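RahU protein (Pseudomonas aeruginosa PAO1, PDB 6ZC2) is an aegerolysin that interacts with the membrane sphingolipid ceramide phosphorylethanolamine, in keeping with a family thought to bind lipids. Local coordinates at residues A[5-9]-A[88-94]; A[19-25]-A[47-53]; A[30-35]-A[59-65]. All coordinates share one frame; numbering follows the deposited sequence.

Contact 1: A[5-9]-A[88-94]. With EDO (1,2-ethanediol), chain D.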
loop_
_atom_site.group_PDB
_atom_site.type_symbol
_atom_site.label_atom_id
_atom_site.label_comp_id
_atom_site.label_asym_id
_atom_site.label_seq_id
_atom_site.Cartn_x
_atom_site.Cartn_y
_atom_site.Cartn_z
ATOM N N GLU A 5 7.539 -4.494 12.531
ATOM C CA GLU A 5 6.321 -3.825 12.084
ATOM C C GLU A 5 6.444 -3.609 10.579
ATOM O O GLU A 5 7.298 -2.838 10.133
ATOM C CB GLU A 5 6.152 -2.494 12.817
ATOM C CG GLU A 5 5.907 -2.641 14.323
ATOM C CD GLU A 5 7.185 -2.861 15.121
ATOM O OE1 GLU A 5 8.191 -2.187 14.816
ATOM O OE2 GLU A 5 7.179 -3.696 16.056
ATOM N N TRP A 6 5.616 -4.302 9.795
ATOM C CA TRP A 6 5.713 -4.213 8.344
ATOM C C TRP A 6 4.366 -4.508 7.694
ATOM O O TRP A 6 3.512 -5.203 8.260
ATOM C CB TRP A 6 6.802 -5.144 7.779
ATOM C CG TRP A 6 6.515 -6.626 7.950
ATOM C CD1 TRP A 6 6.760 -7.384 9.066
ATOM C CD2 TRP A 6 5.940 -7.522 6.981
ATOM N NE1 TRP A 6 6.371 -8.683 8.856
ATOM C CE2 TRP A 6 5.860 -8.795 7.589
ATOM C CE3 TRP A 6 5.483 -7.372 5.667
ATOM C CZ2 TRP A 6 5.351 -9.912 6.924
ATOM C CZ3 TRP A 6 4.969 -8.484 5.009
ATOM C CH2 TRP A 6 4.915 -9.740 5.639
ATOM N N ILE A 7 4.207 -3.964 6.478
ATOM C CA ILE A 7 3.089 -4.233 5.581
ATOM C C ILE A 7 3.668 -4.440 4.186
ATOM O O ILE A 7 4.680 -3.838 3.821
ATOM C CB ILE A 7 2.066 -3.061 5.586
ATOM C CG1 ILE A 7 0.809 -3.404 4.764
ATOM C CG2 ILE A 7 2.717 -1.767 5.078
ATOM C CD1 ILE A 7 -0.276 -2.341 4.812
ATOM N N ALA A 8 3.025 -5.300 3.398
ATOM C CA ALA A 8 3.356 -5.438 1.984
ATOM C C ALA A 8 2.043 -5.501 1.220
ATOM O O ALA A 8 1.222 -6.387 1.476
ATOM C CB ALA A 8 4.221 -6.679 1.726
ATOM N N VAL A 9 1.841 -4.556 0.300
ATOM C CA VAL A 9 0.587 -4.412 -0.435
ATOM C C VAL A 9 0.782 -4.934 -1.852
ATOM O O VAL A 9 1.582 -4.383 -2.620
ATOM C CB VAL A 9 0.111 -2.951 -0.449
ATOM C CG1 VAL A 9 -1.262 -2.859 -1.089
ATOM C CG2 VAL A 9 0.116 -2.367 0.968
ATOM N N PHE A 88 -4.595 4.439 -0.774
ATOM C CA PHE A 88 -4.371 3.363 0.187
ATOM C C PHE A 88 -3.538 3.895 1.354
ATOM O O PHE A 88 -2.491 4.509 1.130
ATOM C CB PHE A 88 -3.648 2.174 -0.459
ATOM C CG PHE A 88 -3.554 0.984 0.453
ATOM C CD1 PHE A 88 -4.579 0.056 0.519
ATOM C CD2 PHE A 88 -2.467 0.825 1.301
ATOM C CE1 PHE A 88 -4.514 -1.020 1.388
ATOM C CE2 PHE A 88 -2.405 -0.243 2.180
ATOM C CZ PHE A 88 -3.428 -1.164 2.225
ATOM N N SER A 89 -3.989 3.649 2.590
ATOM C CA SER A 89 -3.323 4.135 3.793
ATOM C C SER A 89 -3.224 3.009 4.814
ATOM O O SER A 89 -4.044 2.090 4.817
ATOM C CB SER A 89 -4.100 5.298 4.439
ATOM O OG SER A 89 -4.139 6.433 3.596
ATOM N N TRP A 90 -2.233 3.100 5.710
ATOM C CA TRP A 90 -2.054 2.081 6.746
ATOM C C TRP A 90 -1.381 2.681 7.976
ATOM O O TRP A 90 -0.711 3.720 7.910
ATOM C CB TRP A 90 -1.212 0.882 6.252
ATOM C CG TRP A 90 0.221 1.272 5.989
ATOM C CD1 TRP A 90 1.273 1.213 6.868
ATOM C CD2 TRP A 90 0.741 1.848 4.781
ATOM N NE1 TRP A 90 2.411 1.707 6.275
ATOM C CE2 TRP A 90 2.111 2.104 4.998
ATOM C CE3 TRP A 90 0.179 2.169 3.538
ATOM C CZ2 TRP A 90 2.929 2.658 4.016
ATOM C CZ3 TRP A 90 0.991 2.724 2.569
ATOM C CH2 TRP A 90 2.350 2.968 2.815
ATOM N N ASP A 91 -1.537 1.976 9.101
ATOM C CA ASP A 91 -0.892 2.337 10.361
ATOM C C ASP A 91 -0.604 1.057 11.133
ATOM O O ASP A 91 -1.536 0.326 11.487
ATOM C CB ASP A 91 -1.792 3.267 11.177
ATOM C CG ASP A 91 -1.183 3.634 12.511
ATOM O OD1 ASP A 91 0.053 3.801 12.576
ATOM O OD2 ASP A 91 -1.944 3.760 13.495
ATOM N N ASP A 92 0.681 0.793 11.389
ATOM C CA ASP A 92 1.158 -0.403 12.088
ATOM C C ASP A 92 2.045 0.086 13.227
ATOM O O ASP A 92 3.266 0.224 13.056
ATOM C CB ASP A 92 1.938 -1.292 11.114
ATOM C CG ASP A 92 2.406 -2.608 11.727
ATOM O OD1 ASP A 92 2.246 -2.814 12.953
ATOM O OD2 ASP A 92 2.947 -3.437 10.959
ATOM N N PRO A 93 1.473 0.359 14.402
ATOM C CA PRO A 93 2.267 0.927 15.501
ATOM C C PRO A 93 3.188 -0.095 16.156
ATOM O O PRO A 93 2.989 -1.310 16.082
ATOM C CB PRO A 93 1.208 1.414 16.503
ATOM C CG PRO A 93 -0.087 1.433 15.743
ATOM C CD PRO A 93 0.034 0.343 14.723
ATOM N N TRP A 94 4.210 0.438 16.831
ATOM C CA TRP A 94 5.153 -0.395 17.570
ATOM C C TRP A 94 4.644 -0.731 18.968
ATOM O O TRP A 94 4.810 -1.865 19.434
ATOM C CB TRP A 94 6.505 0.315 17.672
ATOM C CG TRP A 94 7.490 -0.366 18.583
ATOM C CD1 TRP A 94 8.350 -1.376 18.253
ATOM C CD2 TRP A 94 7.722 -0.081 19.970
ATOM N NE1 TRP A 94 9.097 -1.739 19.349
ATOM C CE2 TRP A 94 8.731 -0.961 20.414
ATOM C CE3 TRP A 94 7.171 0.828 20.881
ATOM C CZ2 TRP A 94 9.202 -0.957 21.727
ATOM C CZ3 TRP A 94 7.642 0.830 22.186
ATOM C CH2 TRP A 94 8.646 -0.056 22.595
HETATM C C1 EDO D . 4.364 4.671 14.377
HETATM O O1 EDO D . 4.700 3.586 15.240
HETATM C C2 EDO D . 3.131 4.285 13.568
HETATM O O2 EDO D . 1.964 4.291 14.401
HETATM O O HOH W 1 5.313 -4.094 17.993
#

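Contact 2: A[19-25]-A[47-53]. With EDO (1,2-ethanediol), chain H.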
loop_
_atom_site.group_PDB
_atom_site.type_symbol
_atom_site.label_atom_id
_atom_site.label_comp_id
_atom_site.label_asym_id
_atom_site.label_seq_id
_atom_site.Cartn_x
_atom_site.Cartn_y
_atom_site.Cartn_z
ATOM N N THR A 19 -3.465 -0.162 -16.760
ATOM C CA THR A 19 -2.280 0.363 -16.089
ATOM C C THR A 19 -2.724 1.272 -14.950
ATOM O O THR A 19 -3.611 2.113 -15.137
ATOM C CB THR A 19 -1.433 1.210 -17.062
ATOM O OG1 THR A 19 -1.068 0.428 -18.208
ATOM C CG2 THR A 19 -0.165 1.738 -16.381
ATOM N N VAL A 20 -2.097 1.121 -13.780
ATOM C CA VAL A 20 -2.304 2.017 -12.645
ATOM C C VAL A 20 -0.984 2.706 -12.309
ATOM O O VAL A 20 0.044 2.040 -12.127
ATOM C CB VAL A 20 -2.870 1.274 -11.420
ATOM C CG1 VAL A 20 -2.814 2.160 -10.171
ATOM C CG2 VAL A 20 -4.299 0.827 -11.710
ATOM N N GLY A 21 -1.015 4.037 -12.226
ATOM C CA GLY A 21 0.121 4.789 -11.717
ATOM C C GLY A 21 0.056 4.914 -10.207
ATOM O O GLY A 21 -0.968 5.325 -9.653
ATOM N N ILE A 22 1.151 4.546 -9.538
ATOM C CA ILE A 22 1.310 4.755 -8.102
ATOM C C ILE A 22 1.967 6.119 -7.927
ATOM O O ILE A 22 3.076 6.339 -8.420
ATOM C CB ILE A 22 2.189 3.659 -7.474
ATOM C CG1 ILE A 22 1.663 2.256 -7.814
ATOM C CG2 ILE A 22 2.329 3.888 -5.963
ATOM C CD1 ILE A 22 0.288 1.944 -7.253
ATOM N N ARG A 23 1.285 7.042 -7.243
ATOM C CA ARG A 23 1.766 8.414 -7.115
ATOM C C ARG A 23 1.611 8.877 -5.671
ATOM O O ARG A 23 0.845 8.303 -4.892
ATOM C CB ARG A 23 0.997 9.392 -8.036
ATOM C CG ARG A 23 0.948 8.994 -9.516
ATOM C CD ARG A 23 2.318 9.088 -10.202
ATOM N NE ARG A 23 2.236 8.604 -11.579
ATOM C CZ ARG A 23 2.691 7.429 -12.027
ATOM N NH1 ARG A 23 3.348 6.565 -11.245
ATOM N NH2 ARG A 23 2.494 7.123 -13.300
ATOM N N ASN A 24 2.326 9.950 -5.323
ATOM C CA ASN A 24 2.057 10.686 -4.089
ATOM C C ASN A 24 2.276 9.828 -2.842
ATOM O O ASN A 24 1.559 9.956 -1.848
ATOM C CB ASN A 24 0.648 11.278 -4.096
ATOM C CG ASN A 24 0.362 12.094 -5.339
ATOM O OD1 ASN A 24 1.276 12.598 -5.997
ATOM N ND2 ASN A 24 -0.918 12.252 -5.659
ATOM N N ALA A 25 3.271 8.949 -2.886
ATOM C CA ALA A 25 3.560 8.113 -1.728
ATOM C C ALA A 25 4.138 8.967 -0.606
ATOM O O ALA A 25 4.914 9.893 -0.852
ATOM C CB ALA A 25 4.537 7.002 -2.108
ATOM N N VAL A 47 8.885 4.860 -5.395
ATOM C CA VAL A 47 7.551 4.278 -5.239
ATOM C C VAL A 47 6.533 5.081 -6.037
ATOM O O VAL A 47 5.657 4.519 -6.712
ATOM C CB VAL A 47 7.167 4.193 -3.750
ATOM C CG1 VAL A 47 5.732 3.680 -3.601
ATOM C CG2 VAL A 47 8.147 3.298 -2.999
ATOM N N SER A 48 6.648 6.418 -5.992
ATOM C CA SER A 48 5.740 7.358 -6.655
ATOM C C SER A 48 5.940 7.441 -8.172
ATOM O O SER A 48 5.314 8.309 -8.823
ATOM C CB SER A 48 5.881 8.750 -6.039
ATOM O OG SER A 48 5.591 8.741 -4.650
ATOM N N SER A 49 6.800 6.586 -8.722
ATOM C CA SER A 49 7.027 6.490 -10.155
ATOM C C SER A 49 6.570 5.154 -10.730
ATOM O O SER A 49 6.685 4.943 -11.945
ATOM C CB SER A 49 8.512 6.716 -10.469
ATOM O OG SER A 49 8.962 7.957 -9.940
ATOM N N MET A 50 6.068 4.244 -9.892
ATOM C CA MET A 50 5.698 2.905 -10.343
ATOM C C MET A 50 4.450 2.931 -11.225
ATOM O O MET A 50 3.479 3.637 -10.933
ATOM C CB MET A 50 5.397 2.007 -9.139
ATOM C CG MET A 50 6.566 1.735 -8.223
ATOM S SD MET A 50 6.084 0.879 -6.700
ATOM C CE MET A 50 5.668 -0.743 -7.318
ATOM N N ASN A 51 4.471 2.128 -12.296
ATOM C CA ASN A 51 3.293 1.831 -13.107
ATOM C C ASN A 51 3.065 0.325 -13.042
ATOM O O ASN A 51 3.972 -0.454 -13.362
ATOM C CB ASN A 51 3.506 2.248 -14.568
ATOM C CG ASN A 51 3.334 3.742 -14.794
ATOM O OD1 ASN A 51 3.113 4.509 -13.870
ATOM N ND2 ASN A 51 3.408 4.151 -16.047
ATOM N N VAL A 52 1.871 -0.087 -12.616
ATOM C CA VAL A 52 1.536 -1.499 -12.441
ATOM C C VAL A 52 0.586 -1.916 -13.562
ATOM O O VAL A 52 -0.425 -1.244 -13.812
ATOM C CB VAL A 52 0.930 -1.767 -11.049
ATOM C CG1 VAL A 52 0.701 -3.270 -10.847
ATOM C CG2 VAL A 52 1.835 -1.214 -9.949
ATOM N N GLN A 53 0.913 -3.024 -14.239
ATOM C CA GLN A 53 0.165 -3.506 -15.395
ATOM C C GLN A 53 -0.758 -4.661 -15.023
ATOM O O GLN A 53 -0.395 -5.538 -14.228
ATOM C CB GLN A 53 1.110 -3.990 -16.501
ATOM C CG GLN A 53 2.243 -3.033 -16.814
ATOM C CD GLN A 53 1.758 -1.696 -17.344
ATOM O OE1 GLN A 53 0.656 -1.590 -17.892
ATOM N NE2 GLN A 53 2.581 -0.662 -17.180
HETATM C C1 EDO H . 6.827 0.001 -11.936
HETATM O O1 EDO H . 7.070 0.947 -12.991
HETATM C C2 EDO H . 8.118 -0.247 -11.168
HETATM O O2 EDO H . 8.802 -1.373 -11.728
HETATM O O HOH W 2 5.435 11.649 -3.187
#

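Contact 3: A[30-35]-A[59-65]. With EDO (1,2-ethanediol), chain C; EDO (1,2-ethanediol), chain K; EDO (1,2-ethanediol), chain G.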
loop_
_atom_site.group_PDB
_atom_site.type_symbol
_atom_site.label_atom_id
_atom_site.label_comp_id
_atom_site.label_asym_id
_atom_site.label_seq_id
_atom_site.Cartn_x
_atom_site.Cartn_y
_atom_site.Cartn_z
ATOM N N GLY A 30 8.618 5.135 9.283
ATOM C CA GLY A 30 9.130 3.957 8.603
ATOM C C GLY A 30 9.838 4.273 7.300
ATOM O O GLY A 30 10.217 5.411 7.013
ATOM N N LYS A 31 10.030 3.222 6.499
ATOM C CA LYS A 31 10.678 3.323 5.199
ATOM C C LYS A 31 9.976 2.394 4.216
ATOM O O LYS A 31 9.280 1.455 4.616
ATOM C CB LYS A 31 12.164 2.967 5.288
ATOM C CG LYS A 31 12.445 1.532 5.546
ATOM C CD LYS A 31 13.929 1.390 5.766
ATOM C CE LYS A 31 14.308 -0.052 5.850
ATOM N NZ LYS A 31 15.781 -0.267 6.009
ATOM N N PHE A 32 10.175 2.647 2.923
ATOM C CA PHE A 32 9.774 1.701 1.890
ATOM C C PHE A 32 10.963 0.788 1.590
ATOM O O PHE A 32 12.124 1.197 1.703
ATOM C CB PHE A 32 9.361 2.431 0.605
ATOM C CG PHE A 32 8.032 3.138 0.690
ATOM C CD1 PHE A 32 6.847 2.420 0.803
ATOM C CD2 PHE A 32 7.965 4.527 0.621
ATOM C CE1 PHE A 32 5.620 3.078 0.855
ATOM C CE2 PHE A 32 6.738 5.189 0.670
ATOM C CZ PHE A 32 5.568 4.465 0.789
ATOM N N TYR A 33 10.674 -0.458 1.200
ATOM C CA TYR A 33 11.731 -1.402 0.871
ATOM C C TYR A 33 11.317 -2.286 -0.299
ATOM O O TYR A 33 10.133 -2.449 -0.594
ATOM C CB TYR A 33 12.151 -2.238 2.078
ATOM C CG TYR A 33 11.154 -3.244 2.611
ATOM C CD1 TYR A 33 10.186 -2.876 3.539
ATOM C CD2 TYR A 33 11.228 -4.583 2.242
ATOM C CE1 TYR A 33 9.308 -3.818 4.074
ATOM C CE2 TYR A 33 10.362 -5.535 2.778
ATOM C CZ TYR A 33 9.406 -5.145 3.694
ATOM O OH TYR A 33 8.547 -6.072 4.246
ATOM N N ARG A 34 12.318 -2.875 -0.953
ATOM C CA ARG A 34 12.092 -3.760 -2.096
ATOM C C ARG A 34 11.728 -5.139 -1.559
ATOM O O ARG A 34 12.604 -5.903 -1.140
ATOM C CB ARG A 34 13.335 -3.805 -2.980
ATOM C CG ARG A 34 13.107 -4.455 -4.332
ATOM C CD ARG A 34 14.418 -4.713 -5.078
ATOM N NE ARG A 34 15.217 -3.501 -5.247
ATOM C CZ ARG A 34 15.061 -2.631 -6.242
ATOM N NH1 ARG A 34 14.129 -2.834 -7.163
ATOM N NH2 ARG A 34 15.834 -1.556 -6.314
ATOM N N TYR A 35 10.429 -5.453 -1.556
ATOM C CA TYR A 35 9.945 -6.704 -0.973
ATOM C C TYR A 35 10.716 -7.869 -1.594
ATOM O O TYR A 35 10.849 -7.934 -2.817
ATOM C CB TYR A 35 8.443 -6.820 -1.286
ATOM C CG TYR A 35 7.669 -7.784 -0.403
ATOM C CD1 TYR A 35 7.749 -7.707 0.985
ATOM C CD2 TYR A 35 6.831 -8.750 -0.959
ATOM C CE1 TYR A 35 7.049 -8.584 1.799
ATOM C CE2 TYR A 35 6.117 -9.634 -0.149
ATOM C CZ TYR A 35 6.233 -9.541 1.233
ATOM O OH TYR A 35 5.549 -10.402 2.067
ATOM N N TRP A 59 4.444 -5.260 -5.709
ATOM C CA TRP A 59 4.282 -5.078 -4.271
ATOM C C TRP A 59 4.894 -3.761 -3.797
ATOM O O TRP A 59 6.001 -3.394 -4.204
ATOM C CB TRP A 59 4.943 -6.231 -3.516
ATOM C CG TRP A 59 4.280 -7.561 -3.704
ATOM C CD1 TRP A 59 4.349 -8.374 -4.807
ATOM C CD2 TRP A 59 3.456 -8.245 -2.752
ATOM N NE1 TRP A 59 3.620 -9.519 -4.596
ATOM C CE2 TRP A 59 3.067 -9.467 -3.342
ATOM C CE3 TRP A 59 3.011 -7.943 -1.457
ATOM C CZ2 TRP A 59 2.267 -10.400 -2.672
ATOM C CZ3 TRP A 59 2.208 -8.863 -0.798
ATOM C CH2 TRP A 59 1.846 -10.080 -1.407
ATOM N N ILE A 60 4.171 -3.067 -2.918
ATOM C CA ILE A 60 4.668 -1.888 -2.209
ATOM C C ILE A 60 4.786 -2.274 -0.741
ATOM O O ILE A 60 3.778 -2.588 -0.096
ATOM C CB ILE A 60 3.724 -0.692 -2.394
ATOM C CG1 ILE A 60 3.635 -0.328 -3.879
ATOM C CG2 ILE A 60 4.197 0.496 -1.574
ATOM C CD1 ILE A 60 2.527 0.630 -4.205
ATOM N N ALA A 61 6.009 -2.259 -0.212
ATOM C CA ALA A 61 6.273 -2.758 1.132
ATOM C C ALA A 61 6.912 -1.671 1.985
ATOM O O ALA A 61 7.733 -0.879 1.500
ATOM C CB ALA A 61 7.178 -3.999 1.099
ATOM N N SER A 62 6.534 -1.641 3.264
ATOM C CA SER A 62 7.055 -0.656 4.198
ATOM C C SER A 62 7.224 -1.297 5.570
ATOM O O SER A 62 6.418 -2.144 5.969
ATOM C CB SER A 62 6.105 0.549 4.296
ATOM O OG SER A 62 6.580 1.541 5.192
ATOM N N CYS A 63 8.279 -0.902 6.282
ATOM C CA CYS A 63 8.527 -1.411 7.624
ATOM C C CYS A 63 9.041 -0.280 8.503
ATOM O O CYS A 63 9.429 0.788 8.019
ATOM C CB CYS A 63 9.500 -2.601 7.627
ATOM S SG CYS A 63 11.181 -2.216 7.058
ATOM N N GLY A 64 9.035 -0.517 9.813
ATOM C CA GLY A 64 9.657 0.424 10.717
ATOM C C GLY A 64 11.156 0.496 10.508
ATOM O O GLY A 64 11.789 -0.434 10.001
ATOM N N ARG A 65 11.742 1.626 10.895
ATOM C CA ARG A 65 13.190 1.747 10.789
ATOM C C ARG A 65 13.864 0.789 11.768
ATOM O O ARG A 65 13.321 0.464 12.828
ATOM C CB ARG A 65 13.637 3.199 10.986
ATOM C CG ARG A 65 13.136 4.116 9.860
ATOM C CD ARG A 65 14.111 5.241 9.495
ATOM N NE ARG A 65 13.745 5.916 8.246
ATOM C CZ ARG A 65 14.214 5.585 7.043
ATOM N NH1 ARG A 65 13.822 6.255 5.967
ATOM N NH2 ARG A 65 15.073 4.582 6.912
HETATM C C1 EDO C . 8.598 -0.776 -4.235
HETATM O O1 EDO C . 9.707 -1.684 -4.312
HETATM C C2 EDO C . 8.426 -0.341 -2.789
HETATM O O2 EDO C . 8.073 -1.463 -1.978
HETATM C C1 EDO K . 8.973 -10.731 5.105
HETATM O O1 EDO K . 9.524 -11.367 3.945
HETATM C C2 EDO K . 8.727 -9.247 4.854
HETATM O O2 EDO K . 9.826 -8.639 4.162
HETATM C C1 EDO G . 7.513 -8.235 -6.947
HETATM O O1 EDO G . 7.778 -8.016 -5.555
HETATM C C2 EDO G . 7.733 -6.936 -7.712
HETATM O O2 EDO G . 6.891 -5.914 -7.166
HETATM O O HOH W 3 8.704 -4.183 -3.614
#

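Contact 1: A[5-9]-A[88-94]
Glu-5 lies across Asp-92, Pro-93 and Trp-94, and its side chain can be followed outward along them. CB comes first, 3.8 Å from OD2 of Asp-92, whose carboxylate is itself held by the backbone N of Ile-125. CG of Glu-5 then passes 3.7 Å from O of Pro-93, an oxygen that also accepts a hydrogen bond from the N of a bound TRIS. Rotation about CB-CG (chi2 81°) bends the chain and turns the carboxylate toward Trp-94. There OE2 stops 3.4 Å from CD1 of the indole, with the carboxylate and ring planes nearly perpendicular at 83°. The two carboxylate oxygens have separate polar partners: OE1 is bonded to the N of Ala-2, and a water donates both to OE2 and to Trp-94 O.

Further along, the contact becomes the hydrophobic filling of a beta sandwich, the aegerolysin fold. Strand 6-9 and strand 88-92 belong to different sheets and run antiparallel at 156°, their axes 8.0 Å apart, so side chains rather than backbone bonds join them. Ile-7 divides its branches between two aromatics. Its CG2 sits over the five-membered ring of Trp-90, 3.7 Å from the centroid in a CH-pi contact, while CD1 touches CB of Trp-90 and also meets the edge of Phe-88 in the plane of that ring. NE1 of that same five-membered ring of Trp-90 is hydrogen-bonded to OG1 of Thr-72, which helps fix the rotation of the indole. Val-9 approaches Phe-88 from the facing sheet, with CG1 over the centre of the ring and CG2 3.5 Å from CE2.

Contact 2: A[19-25]-A[47-53]
Val-20 and Val-52 form an antiparallel hydrogen-bonded pair, flanked by the non-hydrogen-bonded pairs Thr-19 with Gln-53 and Gly-21 with Asn-51, and Ile-22 N carries the ladder on by donating to Met-50 O at 2.9 Å. Before Asn-51 the second segment is a type I turn, Val-47 to Met-50, that leads into the strand, and there side chains take over the joining.

Arg-23 is one such side chain. Its CB points away, but a bend at chi2 (-69°) folds the chain back so that the guanidinium passes over CA of Gly-21. NH2 reaches OD1 of Asn-51 at 2.7 Å, on a lone pair and in the amide plane, with the two flat groups 28° from coplanar. NH1 donates to Met-50 O at 2.9 Å from above the carbonyl plane, and also to Ile-22 O. Met-50 O is thus gripped by two donors. At one end Ser-48 OG accepts from Ala-25 N at 2.9 Å; at the other, Thr-19 OG1 donates to OE1 of Gln-53 at 2.7 Å, the side chains lying alongside. Ile-22 faces inward, its CG1 4.1 Å from CG2 of Val-52 and its CG2 against CG1 of Val-47.

Strand 51-53 is an outermost strand of its five-stranded sheet, while strand 19-27 is bonded on its other flank to strand 72-80. Val-47 closes the short helix 44-47, and Ser-48 OG is hydrogen-bonded back to Thr-44 O of that helix. On the inner face, Ile-22, Val-47 and Met-50 pack on Ile-60 of strand 58-63, Ala-25 and Val-47 meet Phe-32 of strand 29-34, and Val-52 touches Val-11 and Val-13 of strand 6-13.

Contact 3: A[30-35]-A[59-65]
Tyr-33 and Ala-61 fit together on one face of a two-stranded antiparallel stretch within the six-stranded sheet of the aegerolysin beta sandwich. The methyl of Ala-61 is the bump: it presses on the Tyr-33 ring face, with CB 3.7 Å from the centroid, and its flank also meets CD1 of Tyr-35. Chi1 of 69° sets the Tyr-33 ring between its backbone N and carbonyl carbon, leaning it across the neighbouring strand, where Cys-63 SG comes in obliquely, 3.7 Å from CD1. Tyr-35 lies over the six-membered ring of Trp-59 in an offset stack, centroids 5.0 Å apart and planes at 26°, while its hydroxyl bonds to Glu-127.

The opposite face of the pair is filled by Phe-32 and Ile-60, side by side, Phe-32 CE1 3.8 Å from Ile-60 CG2. Where the strands begin to part, a water and an ethanediol bridge them: the diol donates to Tyr-33 O and accepts from Ala-61 N.

At the far end, the guanidinium of Arg-65 covers Lys-31 CB with one face. Their charged tips have separate partners, Glu-41 for Arg-65 and Tyr-3 for Lys-31. Gly-30 fits its bare CA against Cys-63 O, 3.2 Å away. Ser-62 OG is hydrogen-bonded to OG1 of Thr-72. Lys-31 O takes two donors, Cys-63 N at 3.1 Å nearly in line with the carbonyl, and Ser-62 OG at 2.8 Å from above the carbonyl plane.

How the contacts relate
Together the contacts close a sandwich: contact 3 pairs strands within one sheet, contact 2 within the other, and contact 1 spans the two. Contacts 1 and 3 have centres about 9 Å apart and share a sheet, since Val-9 N reaches Ile-60 O at 2.8 Å and Ile-7 N reaches Ser-62 O at 2.9 Å, both probable hydrogen bonds. Contacts 2 and 3, about 15 Å apart between centres, meet through the core, with Val-47 CG2 3.7 Å from Phe-32 CG. Contacts 1 and 2 do not touch; their nearest atoms are about 7 Å apart. TRIS, probably from the crystallisation liquor though it may mark a pocket, lies beside contact 1, its nearest atom about 3 Å from the Asp-92 side chain.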